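PDB 3E13: putative iron-uptake ABC transport system,periplasmic iron-binding protein from Campylobacter jejuni, which binds ferric iron in the periplasm and probably delivers it to an ABC transporter of the inner membrane for uptake. Local coordinates for residues 19-24 with 260-265; 38-43 with 54-59; 59-64 with 300-305; 74-79 with 252-257; 150-155 with 306-311. All coordinates share one frame; numbering follows the deposited sequence.

Interaction 1 of 5, residues 19-24 with 260-265; sequences IKKFEE and PEIQKI
E261, in the first turn of helix 260-268, meets K21 of helix 14-26 through a salt bridge, with K21 NZ 3.1 Å from E261 OE2. The glutamate sends CG anti to its backbone N (chi1 -178°) and stays extended beyond it, so the carboxylate stands out from its helix and the lysine crosses it at about a right angle. A water makes the link double: it accepts from K21 NZ at 2.8 Å and donates to E261 OE1, also at 2.8 Å, so each carboxylate oxygen is tied to the ammonium group by its own route. I262 follows, buried against F256 and M257 of helix 247-257; its CD1 lies 4.3 Å from K21 CD. One turn after E261, I265 brings CD1 to 3.9 Å from K21 CD, while its side chain also packs on E17 and I18. The two short helical segments run nearly antiparallel, at 166°, with axes 11.5 Å apart; K21 bends at chi3 and chi4, which turns NZ toward the carboxylate. K21 is thus amphipathic in use: its methylenes rest on two isoleucines, while its charge is probably offset at the partly exposed surface by the salt bridge and the water bridge.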
# COMPACT_ATOMS: atom_id res chain seq x y z
N ILE A 19 -5.25 -13.69 11.73
CA ILE A 19 -6.46 -13.55 12.47
C ILE A 19 -6.71 -14.82 13.29
O ILE A 19 -7.09 -14.73 14.45
CB ILE A 19 -7.62 -13.18 11.51
CG1 ILE A 19 -7.49 -11.69 11.08
CG2 ILE A 19 -8.96 -13.49 12.18
CD1 ILE A 19 -8.26 -11.35 9.83
N LYS A 20 -6.46 -15.98 12.71
CA LYS A 20 -6.61 -17.25 13.42
C LYS A 20 -5.71 -17.30 14.61
O LYS A 20 -6.14 -17.69 15.72
CB LYS A 20 -6.27 -18.41 12.49
CG LYS A 20 -7.37 -18.84 11.58
CD LYS A 20 -7.09 -20.28 11.08
CE LYS A 20 -7.21 -20.40 9.57
NZ LYS A 20 -7.26 -21.83 9.17
N LYS A 21 -4.50 -16.81 14.44
CA LYS A 21 -3.59 -16.76 15.58
C LYS A 21 -4.10 -15.84 16.68
O LYS A 21 -3.93 -16.18 17.84
CB LYS A 21 -2.20 -16.38 15.13
CG LYS A 21 -1.54 -17.50 14.37
CD LYS A 21 -0.24 -17.06 13.81
CE LYS A 21 0.87 -17.55 14.61
NZ LYS A 21 0.97 -19.08 14.67
N PHE A 22 -4.73 -14.71 16.34
CA PHE A 22 -5.30 -13.85 17.36
C PHE A 22 -6.43 -14.55 18.13
O PHE A 22 -6.55 -14.44 19.38
CB PHE A 22 -5.82 -12.55 16.70
CG PHE A 22 -6.39 -11.55 17.66
CD1 PHE A 22 -5.56 -10.80 18.46
CD2 PHE A 22 -7.77 -11.41 17.79
CE1 PHE A 22 -6.06 -9.91 19.37
CE2 PHE A 22 -8.29 -10.51 18.68
CZ PHE A 22 -7.46 -9.76 19.45
N GLU A 23 -7.28 -15.23 17.38
CA GLU A 23 -8.45 -15.93 17.93
C GLU A 23 -7.96 -17.01 18.87
O GLU A 23 -8.47 -17.14 20.01
CB GLU A 23 -9.29 -16.53 16.84
CG GLU A 23 -10.04 -15.49 16.02
CD GLU A 23 -10.86 -16.05 14.87
OE1 GLU A 23 -11.93 -15.48 14.59
OE2 GLU A 23 -10.43 -17.03 14.20
N GLU A 24 -6.93 -17.73 18.43
CA GLU A 24 -6.36 -18.79 19.25
C GLU A 24 -5.75 -18.25 20.53
O GLU A 24 -5.93 -18.86 21.59
CB GLU A 24 -5.33 -19.60 18.49
CG GLU A 24 -5.90 -20.29 17.27
CD GLU A 24 -4.82 -20.80 16.30
OE1 GLU A 24 -5.21 -21.60 15.43
OE2 GLU A 24 -3.61 -20.41 16.37
N PRO A 260 6.18 -9.61 17.61
CA PRO A 260 7.26 -10.26 16.87
C PRO A 260 6.83 -11.30 15.88
O PRO A 260 7.30 -11.24 14.72
CB PRO A 260 8.13 -10.85 17.99
CG PRO A 260 7.89 -9.92 19.15
CD PRO A 260 6.44 -9.53 19.06
N GLU A 261 5.94 -12.22 16.28
CA GLU A 261 5.51 -13.29 15.40
C GLU A 261 4.73 -12.79 14.20
O GLU A 261 4.93 -13.28 13.10
CB GLU A 261 4.71 -14.40 16.14
CG GLU A 261 4.33 -15.54 15.21
CD GLU A 261 3.69 -16.75 15.86
OE1 GLU A 261 3.20 -16.66 16.99
OE2 GLU A 261 3.73 -17.83 15.18
N ILE A 262 3.90 -11.78 14.42
CA ILE A 262 3.03 -11.32 13.36
C ILE A 262 3.82 -10.46 12.36
O ILE A 262 3.61 -10.56 11.15
CB ILE A 262 1.83 -10.59 13.96
CG1 ILE A 262 1.06 -11.53 14.88
CG2 ILE A 262 0.94 -10.04 12.88
CD1 ILE A 262 0.52 -12.84 14.17
N GLN A 263 4.73 -9.64 12.87
CA GLN A 263 5.59 -8.86 11.99
C GLN A 263 6.45 -9.78 11.14
O GLN A 263 6.69 -9.52 9.97
CB GLN A 263 6.42 -7.87 12.79
CG GLN A 263 5.55 -6.78 13.40
CD GLN A 263 5.34 -5.66 12.45
OE1 GLN A 263 6.29 -5.07 11.96
NE2 GLN A 263 4.09 -5.40 12.12
N LYS A 264 6.91 -10.89 11.73
CA LYS A 264 7.65 -11.89 10.96
C LYS A 264 6.77 -12.54 9.85
O LYS A 264 7.23 -12.72 8.73
CB LYS A 264 8.30 -12.94 11.87
CG LYS A 264 9.33 -13.81 11.07
CD LYS A 264 10.31 -13.00 10.20
CE LYS A 264 11.63 -13.73 9.92
NZ LYS A 264 12.21 -13.32 8.65
N ILE A 265 5.53 -12.86 10.14
CA ILE A 265 4.64 -13.42 9.12
C ILE A 265 4.43 -12.41 7.99
O ILE A 265 4.37 -12.76 6.81
CB ILE A 265 3.31 -13.84 9.74
CG1 ILE A 265 3.53 -15.06 10.66
CG2 ILE A 265 2.22 -14.05 8.65
CD1 ILE A 265 2.28 -15.45 11.36
O HOH W 1 1.54 -18.84 17.44

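Interaction 2 of 5, residues 38-43 with 54-59; sequences SELIKR and DIFITA
Helix segment 38-43 lies beside strand 55-58 with L40 and F56 nearest in the backbone, their CA atoms 8.4 Å apart, and no hydrogen bond joins the two segments. The space between is filled from the strand side by the ring of F56, which CG, anti to the backbone N (chi1 -176°), aims at the helix. Two consecutive helix residues receive it. L40 meets one side of the ring at CE1: its CB is 3.9 Å from F56 CE1, approaching obliquely, and its CD1 touches the same atom at 3.9 Å from the edge, in the ring plane. I41 takes the far end, CG1 lying 3.7 Å from F56 CZ and 4.0 Å from F56 CE2. The strand belongs to the central sheet of a periplasmic binding protein, running parallel to strand 3-8 and antiparallel to strand 233-241, and helix 37-47 packs on one side of it in the alternating helix and strand order of this fold. Alternation along the strand sends I57 the other way, onto F253 of helix 247-257. T58, two residues after F56 on the same strand, lays CG2 over a face of the ring, 3.4 Å above its plane and displaced toward the ring's edge. A67 of helix 61-69 also touches F56, and I41 reaches E66 and L70.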
# COMPACT_ATOMS: atom_id res chain seq x y z
N SER A 38 -12.73 2.61 -0.43
CA SER A 38 -13.72 3.63 -0.71
C SER A 38 -15.11 3.16 -0.23
O SER A 38 -15.84 3.95 0.35
CB SER A 38 -13.75 3.95 -2.19
OG SER A 38 -14.03 2.82 -2.98
N GLU A 39 -15.39 1.88 -0.40
CA GLU A 39 -16.67 1.27 0.00
C GLU A 39 -16.74 1.24 1.53
O GLU A 39 -17.75 1.56 2.10
CB GLU A 39 -16.84 -0.12 -0.60
CG GLU A 39 -16.84 -0.07 -2.12
CD GLU A 39 -17.37 -1.29 -2.85
OE1 GLU A 39 -17.87 -2.25 -2.21
OE2 GLU A 39 -17.26 -1.28 -4.11
N LEU A 40 -15.64 0.85 2.19
CA LEU A 40 -15.61 0.81 3.64
C LEU A 40 -15.71 2.16 4.29
O LEU A 40 -16.35 2.29 5.33
CB LEU A 40 -14.33 0.10 4.12
CG LEU A 40 -14.20 -1.39 3.75
CD1 LEU A 40 -12.85 -1.92 4.18
CD2 LEU A 40 -15.31 -2.20 4.35
N ILE A 41 -15.05 3.18 3.74
CA ILE A 41 -15.13 4.52 4.29
C ILE A 41 -16.56 5.08 4.14
O ILE A 41 -17.07 5.65 5.07
CB ILE A 41 -14.11 5.43 3.64
CG1 ILE A 41 -12.71 4.97 4.07
CG2 ILE A 41 -14.33 6.84 3.98
CD1 ILE A 41 -11.60 5.60 3.29
N LYS A 42 -17.16 4.84 3.00
CA LYS A 42 -18.54 5.28 2.79
C LYS A 42 -19.46 4.59 3.78
O LYS A 42 -20.34 5.22 4.42
CB LYS A 42 -18.96 4.98 1.36
CG LYS A 42 -20.38 5.40 1.02
CD LYS A 42 -20.57 5.61 -0.49
CE LYS A 42 -21.10 7.03 -0.78
NZ LYS A 42 -22.05 7.51 0.28
N ARG A 43 -19.26 3.28 3.93
CA ARG A 43 -20.03 2.50 4.88
C ARG A 43 -19.85 2.98 6.31
O ARG A 43 -20.81 3.12 7.08
CB ARG A 43 -19.62 1.05 4.74
CG ARG A 43 -20.29 0.10 5.59
CD ARG A 43 -20.08 -1.34 5.09
NE ARG A 43 -20.61 -2.27 6.05
CZ ARG A 43 -20.53 -3.58 5.97
NH1 ARG A 43 -19.92 -4.16 4.96
NH2 ARG A 43 -21.06 -4.31 6.91
N ASP A 54 -15.16 -2.21 14.85
CA ASP A 54 -14.20 -1.86 15.86
C ASP A 54 -12.85 -1.37 15.30
O ASP A 54 -12.18 -0.56 15.92
CB ASP A 54 -13.88 -3.07 16.75
CG ASP A 54 -15.08 -3.57 17.50
OD1 ASP A 54 -15.62 -2.79 18.31
OD2 ASP A 54 -15.55 -4.69 17.30
N ILE A 55 -12.51 -1.87 14.11
CA ILE A 55 -11.18 -1.69 13.52
C ILE A 55 -11.35 -1.41 12.03
O ILE A 55 -12.16 -2.07 11.34
CB ILE A 55 -10.31 -2.97 13.76
CG1 ILE A 55 -9.91 -3.13 15.23
CG2 ILE A 55 -9.14 -3.04 12.79
CD1 ILE A 55 -8.78 -2.24 15.67
N PHE A 56 -10.52 -0.49 11.54
CA PHE A 56 -10.36 -0.21 10.13
C PHE A 56 -8.91 -0.52 9.78
O PHE A 56 -8.00 0.03 10.36
CB PHE A 56 -10.73 1.27 9.83
CG PHE A 56 -10.68 1.66 8.35
CD1 PHE A 56 -11.16 0.79 7.36
CD2 PHE A 56 -10.18 2.90 7.94
CE1 PHE A 56 -11.11 1.11 6.01
CE2 PHE A 56 -10.17 3.26 6.60
CZ PHE A 56 -10.65 2.37 5.63
N ILE A 57 -8.70 -1.43 8.85
CA ILE A 57 -7.36 -1.75 8.33
C ILE A 57 -7.29 -1.36 6.85
O ILE A 57 -8.22 -1.63 6.08
CB ILE A 57 -7.03 -3.27 8.45
CG1 ILE A 57 -7.35 -3.79 9.81
CG2 ILE A 57 -5.51 -3.47 8.18
CD1 ILE A 57 -7.05 -5.32 9.97
N THR A 58 -6.20 -0.69 6.46
CA THR A 58 -5.99 -0.29 5.06
C THR A 58 -4.66 -0.80 4.57
O THR A 58 -3.82 -1.30 5.34
CB THR A 58 -5.93 1.23 4.89
OG1 THR A 58 -4.70 1.68 5.47
CG2 THR A 58 -7.09 1.94 5.57
N ALA A 59 -4.48 -0.68 3.26
CA ALA A 59 -3.21 -0.92 2.63
C ALA A 59 -2.63 0.41 2.11
O ALA A 59 -1.93 0.46 1.11
CB ALA A 59 -3.42 -1.92 1.49

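Interaction 3 of 5, residues 59-64 with 300-305; sequences ADISNL and KIAENI
In I305, CG1 is anti to the backbone N (chi1 -162°), and this swings CD1 onto S62; in S62 a chi1 of -58° sets OG beside its own backbone N, facing A302 and I305. The resulting fit is close. I305 CD1 lies 3.5 Å from S62 CB, tighter than usual for two carbons, and A302 CB is 3.7 Å from S62 OG. The small side chains of S62 and A302 let the backbones come near, with CA atoms 4.8 Å apart. I61 adds a looser apolar touch, its CG1 being 4.1 Å from A302 CB. The hydroxyl of S62 has its polar partner in T146 of helix 142-155, which satisfies this buried oxygen. D60 positions the start of helix 61-69: its OD1 accepts from N63 N at 2.8 Å, met from above the carboxylate plane. Its other oxygen, OD2, bonds to T146 and N234. On the opposing segment, A302 to I305 form a type I beta turn leading into helix 305-315, placing A302 and I305 together against S62. The arrangement is an aspartate N-capped helix start packed against that turn, deep in the chain and near the iron ligand Y143.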
# COMPACT_ATOMS: atom_id res chain seq x y z
N ALA A 59 -4.48 -0.68 3.26
CA ALA A 59 -3.21 -0.92 2.63
C ALA A 59 -2.63 0.41 2.11
O ALA A 59 -1.93 0.46 1.11
CB ALA A 59 -3.42 -1.92 1.49
N ASP A 60 -2.96 1.49 2.81
CA ASP A 60 -2.69 2.84 2.32
C ASP A 60 -2.79 3.89 3.40
O ASP A 60 -3.76 3.92 4.19
CB ASP A 60 -3.67 3.16 1.19
CG ASP A 60 -3.57 4.54 0.71
OD1 ASP A 60 -4.61 5.31 0.78
OD2 ASP A 60 -2.51 4.96 0.20
N ILE A 61 -1.82 4.78 3.43
CA ILE A 61 -1.85 5.91 4.38
C ILE A 61 -3.07 6.81 4.14
O ILE A 61 -3.73 7.20 5.11
CB ILE A 61 -0.54 6.78 4.37
CG1 ILE A 61 -0.65 7.97 5.35
CG2 ILE A 61 -0.18 7.29 2.94
CD1 ILE A 61 -0.97 7.62 6.79
N SER A 62 -3.34 7.13 2.88
CA SER A 62 -4.32 8.18 2.64
C SER A 62 -5.73 7.76 3.04
O SER A 62 -6.49 8.57 3.56
CB SER A 62 -4.27 8.67 1.17
OG SER A 62 -2.96 9.17 0.86
N ASN A 63 -6.04 6.49 2.90
CA ASN A 63 -7.30 5.94 3.37
C ASN A 63 -7.48 6.11 4.89
O ASN A 63 -8.56 6.36 5.36
CB ASN A 63 -7.45 4.48 3.03
CG ASN A 63 -7.55 4.20 1.54
OD1 ASN A 63 -7.17 3.13 1.06
ND2 ASN A 63 -8.16 5.17 0.78
N LEU A 64 -6.42 5.90 5.66
CA LEU A 64 -6.47 6.14 7.08
C LEU A 64 -6.71 7.60 7.37
O LEU A 64 -7.49 7.92 8.24
CB LEU A 64 -5.14 5.71 7.76
CG LEU A 64 -4.99 4.19 7.72
CD1 LEU A 64 -3.50 3.87 7.90
CD2 LEU A 64 -5.83 3.47 8.79
N LYS A 300 2.28 13.79 5.55
CA LYS A 300 2.38 14.94 4.64
C LYS A 300 1.94 14.58 3.21
O LYS A 300 1.25 15.37 2.55
CB LYS A 300 3.81 15.46 4.61
CG LYS A 300 3.94 16.71 3.71
CD LYS A 300 5.32 17.34 3.70
CE LYS A 300 5.37 18.59 2.80
NZ LYS A 300 5.26 18.36 1.26
N ILE A 301 2.30 13.40 2.73
CA ILE A 301 1.77 12.91 1.44
C ILE A 301 0.25 12.98 1.44
O ILE A 301 -0.36 13.54 0.54
CB ILE A 301 2.20 11.46 1.17
CG1 ILE A 301 3.73 11.38 1.02
CG2 ILE A 301 1.53 10.94 -0.10
CD1 ILE A 301 4.24 9.93 0.99
N ALA A 302 -0.33 12.41 2.49
CA ALA A 302 -1.78 12.25 2.59
C ALA A 302 -2.55 13.57 2.67
O ALA A 302 -3.77 13.62 2.41
CB ALA A 302 -2.13 11.37 3.72
N GLU A 303 -1.87 14.65 3.06
CA GLU A 303 -2.46 15.99 3.02
C GLU A 303 -2.86 16.43 1.61
O GLU A 303 -3.60 17.43 1.45
CB GLU A 303 -1.51 17.01 3.60
CG GLU A 303 -1.39 16.81 5.09
CD GLU A 303 -0.38 17.71 5.79
OE1 GLU A 303 -0.16 17.47 7.00
OE2 GLU A 303 0.19 18.61 5.17
N ASN A 304 -2.36 15.73 0.60
CA ASN A 304 -2.61 16.09 -0.78
C ASN A 304 -3.57 15.16 -1.52
O ASN A 304 -3.68 15.22 -2.75
CB ASN A 304 -1.28 16.15 -1.50
CG ASN A 304 -0.38 17.23 -0.92
OD1 ASN A 304 -0.54 18.40 -1.23
ND2 ASN A 304 0.55 16.86 -0.03
N ILE A 305 -4.29 14.34 -0.78
CA ILE A 305 -5.10 13.33 -1.40
C ILE A 305 -6.29 13.91 -2.17
O ILE A 305 -6.61 13.41 -3.24
CB ILE A 305 -5.56 12.21 -0.39
CG1 ILE A 305 -6.02 10.97 -1.13
CG2 ILE A 305 -6.58 12.74 0.62
CD1 ILE A 305 -4.88 10.23 -1.88

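Interaction 4 of 5, residues 74-79 with 252-257; sequences SPVSSK and KFMEFM
S78 OG donates a short hydrogen bond to E255 OE2, 2.6 Å long, which the carboxylate receives on its anti side, 25° out of its plane. The second cross-contact is apolar: V76 and M254 point at each other tip to tip, V76 CG2 lying 4.0 Å from M254 CE and 4.0 Å from M254 SD. M254 bends at chi3 (77°), turning its methyl toward the valine. E255 is extended beyond CG, which carries the carboxylate out to the serine. S78 in turn has OG anti to its backbone N (chi1 163°), and the same oxygen caps helix 79-84 by accepting from L81 N. One hydroxyl therefore serves two bonds, as acceptor for a helix start and donor to a glutamate on another helix, and donation to E255 may polarise the hydroxyl and make its oxygen a better cap. V76 is held at the backbone by K94 and rests its side chain on M240 of strand 233-241. M254 packs on I238 of that strand and on F97 of strand 97-109. The loop 74-79 thus links strand 73-74 to helix 79-84 along one flank of helix 247-257, whose F253 and F256 meet F22 of helix 14-26 edge-to-face.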
# COMPACT_ATOMS: atom_id res chain seq x y z
N SER A 74 -10.85 6.79 16.43
CA SER A 74 -10.73 7.15 17.82
C SER A 74 -9.28 6.94 18.24
O SER A 74 -8.66 5.97 17.81
CB SER A 74 -11.58 6.19 18.61
OG SER A 74 -12.16 6.84 19.68
N PRO A 75 -8.75 7.82 19.08
CA PRO A 75 -7.33 7.69 19.46
C PRO A 75 -7.09 6.53 20.40
O PRO A 75 -7.91 6.22 21.26
CB PRO A 75 -7.02 9.02 20.13
CG PRO A 75 -8.34 9.54 20.63
CD PRO A 75 -9.38 9.00 19.71
N VAL A 76 -5.89 5.93 20.23
CA VAL A 76 -5.41 4.84 21.06
C VAL A 76 -4.06 5.23 21.59
O VAL A 76 -3.18 5.55 20.82
CB VAL A 76 -5.35 3.50 20.28
CG1 VAL A 76 -4.68 2.38 21.07
CG2 VAL A 76 -6.75 3.08 19.86
N SER A 77 -3.93 5.22 22.92
CA SER A 77 -2.64 5.52 23.59
C SER A 77 -2.09 4.22 24.14
O SER A 77 -2.53 3.75 25.20
CB SER A 77 -2.78 6.55 24.71
OG SER A 77 -1.51 6.88 25.26
N SER A 78 -1.11 3.63 23.42
CA SER A 78 -0.58 2.31 23.73
C SER A 78 0.93 2.44 23.86
O SER A 78 1.64 2.86 22.89
CB SER A 78 -0.87 1.38 22.56
OG SER A 78 -0.06 0.22 22.63
N LYS A 79 1.46 2.07 25.00
CA LYS A 79 2.92 2.05 25.13
C LYS A 79 3.57 1.07 24.17
O LYS A 79 4.72 1.30 23.70
CB LYS A 79 3.37 1.72 26.55
CG LYS A 79 3.14 2.79 27.59
CD LYS A 79 3.67 2.38 28.93
CE LYS A 79 3.69 3.53 29.93
NZ LYS A 79 4.27 3.04 31.26
N LYS A 252 -6.07 -4.67 21.75
CA LYS A 252 -5.31 -5.91 21.80
C LYS A 252 -4.91 -6.36 20.39
O LYS A 252 -3.76 -6.78 20.15
CB LYS A 252 -6.14 -7.01 22.48
CG LYS A 252 -6.12 -6.93 23.99
CD LYS A 252 -6.91 -8.13 24.59
CE LYS A 252 -6.67 -8.25 26.10
NZ LYS A 252 -6.73 -6.85 26.74
N PHE A 253 -5.84 -6.22 19.47
CA PHE A 253 -5.58 -6.60 18.09
C PHE A 253 -4.51 -5.71 17.45
O PHE A 253 -3.64 -6.21 16.73
CB PHE A 253 -6.88 -6.61 17.22
CG PHE A 253 -6.66 -7.17 15.89
CD1 PHE A 253 -6.66 -8.54 15.68
CD2 PHE A 253 -6.37 -6.34 14.82
CE1 PHE A 253 -6.38 -9.07 14.41
CE2 PHE A 253 -6.11 -6.86 13.57
CZ PHE A 253 -6.12 -8.22 13.37
N MET A 254 -4.61 -4.39 17.69
CA MET A 254 -3.67 -3.43 17.13
C MET A 254 -2.24 -3.79 17.65
O MET A 254 -1.29 -3.87 16.85
CB MET A 254 -4.10 -2.02 17.53
CG MET A 254 -5.36 -1.58 16.79
SD MET A 254 -6.09 -0.11 17.47
CE MET A 254 -5.01 1.14 16.83
N GLU A 255 -2.14 -4.07 18.95
CA GLU A 255 -0.84 -4.45 19.53
C GLU A 255 -0.35 -5.77 18.98
O GLU A 255 0.85 -5.92 18.69
CB GLU A 255 -0.92 -4.46 21.06
CG GLU A 255 -1.12 -3.06 21.64
CD GLU A 255 -1.26 -3.01 23.14
OE1 GLU A 255 -1.31 -4.10 23.82
OE2 GLU A 255 -1.24 -1.88 23.67
N PHE A 256 -1.25 -6.72 18.80
CA PHE A 256 -0.91 -8.02 18.26
C PHE A 256 -0.30 -7.88 16.85
O PHE A 256 0.64 -8.60 16.48
CB PHE A 256 -2.19 -8.87 18.24
CG PHE A 256 -1.99 -10.29 17.81
CD1 PHE A 256 -1.36 -11.20 18.64
CD2 PHE A 256 -2.44 -10.73 16.57
CE1 PHE A 256 -1.20 -12.55 18.26
CE2 PHE A 256 -2.26 -12.09 16.18
CZ PHE A 256 -1.63 -12.96 17.04
N MET A 257 -0.79 -6.94 16.05
CA MET A 257 -0.25 -6.73 14.71
C MET A 257 1.21 -6.26 14.72
O MET A 257 1.91 -6.48 13.74
CB MET A 257 -1.08 -5.73 13.93
CG MET A 257 -2.49 -6.19 13.53
SD MET A 257 -2.55 -7.76 12.71
CE MET A 257 -1.57 -7.39 11.31

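Interaction 5 of 5, residues 150-155 with 306-311; sequences SIIAND and KEAVKI
I152 points from helix 142-155 into helix 305-315 and meets three residues there, E307, A308 and I311. Its CG1 branch is anti to the carbonyl carbon (chi1 -62°), carrying CD1 forward onto the backbone of the other helix, 3.6 Å from A308 N. From there the same methyl touches A308 CB at 4.0 Å and I311 CD1 at 4.0 Å. The other branch, CG2, is met by E307 OE1 at 3.6 Å. With CG anti to its backbone N (chi1 -175°), E307 crosses the isoleucine obliquely, its CG 4.0 Å from I152 CD1, before the carboxylate of this partly exposed residue. I152 rests between E307 and I311, one turn apart on their helix, with the small A308 between them in sequence allowing close approach. No hydrogen bond crosses. The segment axes pass at 10.0 Å with an angle of 109°, so the two helices lie steeply across one another. A160 of helix 157-170 adds a further wall, touching both I152 and I311, while L148 packs on A308 and I311. This is plain apolar packing of two steeply crossed helices in the largely helical part of the binding protein; helix 142-155, one of the two, also carries the iron ligand Y143.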
# COMPACT_ATOMS: atom_id res chain seq x y z
N SER A 150 1.95 12.03 -3.43
CA SER A 150 3.39 12.20 -3.13
C SER A 150 4.11 13.08 -4.12
O SER A 150 5.06 13.81 -3.75
CB SER A 150 4.12 10.85 -3.00
OG SER A 150 4.45 10.23 -4.21
N ILE A 151 3.72 13.00 -5.39
CA ILE A 151 4.29 13.87 -6.43
C ILE A 151 3.87 15.34 -6.21
O ILE A 151 4.66 16.27 -6.38
CB ILE A 151 3.92 13.32 -7.79
CG1 ILE A 151 4.62 11.98 -8.00
CG2 ILE A 151 4.33 14.27 -8.89
CD1 ILE A 151 4.10 11.19 -9.25
N ILE A 152 2.59 15.56 -5.86
CA ILE A 152 2.15 16.89 -5.48
C ILE A 152 3.00 17.40 -4.33
O ILE A 152 3.50 18.53 -4.34
CB ILE A 152 0.66 16.95 -5.10
CG1 ILE A 152 -0.24 16.56 -6.26
CG2 ILE A 152 0.33 18.35 -4.61
CD1 ILE A 152 -1.70 16.28 -5.86
N ALA A 153 3.15 16.58 -3.31
CA ALA A 153 3.85 17.02 -2.12
C ALA A 153 5.33 17.36 -2.42
O ALA A 153 5.88 18.33 -1.85
CB ALA A 153 3.75 15.97 -1.03
N ASN A 154 5.96 16.61 -3.32
CA ASN A 154 7.37 16.76 -3.58
C ASN A 154 7.65 17.82 -4.68
O ASN A 154 8.55 18.66 -4.53
CB ASN A 154 8.00 15.44 -3.99
CG ASN A 154 8.40 14.61 -2.81
OD1 ASN A 154 9.13 15.10 -1.91
ND2 ASN A 154 7.92 13.37 -2.76
N ASP A 155 6.84 17.82 -5.74
CA ASP A 155 7.15 18.55 -6.97
C ASP A 155 6.09 19.57 -7.34
O ASP A 155 6.30 20.28 -8.32
CB ASP A 155 7.36 17.59 -8.14
CG ASP A 155 8.54 16.64 -7.94
OD1 ASP A 155 9.49 16.95 -7.20
OD2 ASP A 155 8.58 15.53 -8.46
N LYS A 306 -6.93 14.95 -1.63
CA LYS A 306 -8.11 15.50 -2.32
C LYS A 306 -7.72 16.05 -3.69
O LYS A 306 -8.44 15.86 -4.67
CB LYS A 306 -8.73 16.56 -1.45
CG LYS A 306 -9.41 16.05 -0.22
CD LYS A 306 -9.83 17.22 0.65
CE LYS A 306 -10.25 16.91 2.04
NZ LYS A 306 -10.60 18.29 2.67
N GLU A 307 -6.60 16.75 -3.75
CA GLU A 307 -6.14 17.34 -4.99
C GLU A 307 -5.68 16.27 -5.99
O GLU A 307 -5.91 16.37 -7.18
CB GLU A 307 -5.01 18.35 -4.71
CG GLU A 307 -4.59 19.08 -5.98
CD GLU A 307 -3.64 20.23 -5.72
OE1 GLU A 307 -2.81 20.14 -4.80
OE2 GLU A 307 -3.73 21.26 -6.43
N ALA A 308 -5.06 15.19 -5.50
CA ALA A 308 -4.69 14.08 -6.37
C ALA A 308 -5.91 13.51 -7.08
O ALA A 308 -5.85 13.25 -8.27
CB ALA A 308 -4.02 12.98 -5.54
N VAL A 309 -6.99 13.28 -6.35
CA VAL A 309 -8.23 12.79 -6.95
C VAL A 309 -8.69 13.72 -8.10
O VAL A 309 -8.99 13.28 -9.20
CB VAL A 309 -9.34 12.62 -5.87
CG1 VAL A 309 -10.73 12.39 -6.53
CG2 VAL A 309 -8.97 11.50 -4.93
N LYS A 310 -8.69 15.01 -7.81
CA LYS A 310 -9.15 16.01 -8.79
C LYS A 310 -8.25 16.04 -10.01
O LYS A 310 -8.73 16.16 -11.12
CB LYS A 310 -9.26 17.37 -8.13
CG LYS A 310 -10.51 17.50 -7.31
CD LYS A 310 -10.42 18.67 -6.41
CE LYS A 310 -11.76 18.93 -5.72
NZ LYS A 310 -11.69 20.01 -4.71
N ILE A 311 -6.94 15.93 -9.81
CA ILE A 311 -6.05 15.89 -10.94
C ILE A 311 -6.24 14.69 -11.82
O ILE A 311 -6.31 14.83 -13.05
CB ILE A 311 -4.60 16.02 -10.47
CG1 ILE A 311 -4.36 17.42 -9.92
CG2 ILE A 311 -3.57 15.68 -11.60
CD1 ILE A 311 -2.90 17.63 -9.39

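Interactions 2, 3 and 5 are apolar in their cross-contacts and buried, whereas interaction 1 is partly exposed and relies on a salt bridge and a water; interaction 4 combines a buried methionine-valine touch with a hydrogen bond. Interactions 1 and 4 adjoin where helix 247-257 leads into helix 260-268, Q263 NE2 reaching M257 O. Interactions 2 and 3 share A59, where strand 55-58 leads to helix 61-69, and I55 packs on M254 to reach interaction 4. Interaction 3 adjoins interaction 5 through N304 and I301 on helix 142-155. Interactions 1 and 5 lie on opposite sides of the chain's centre, about 36 Å apart between centres.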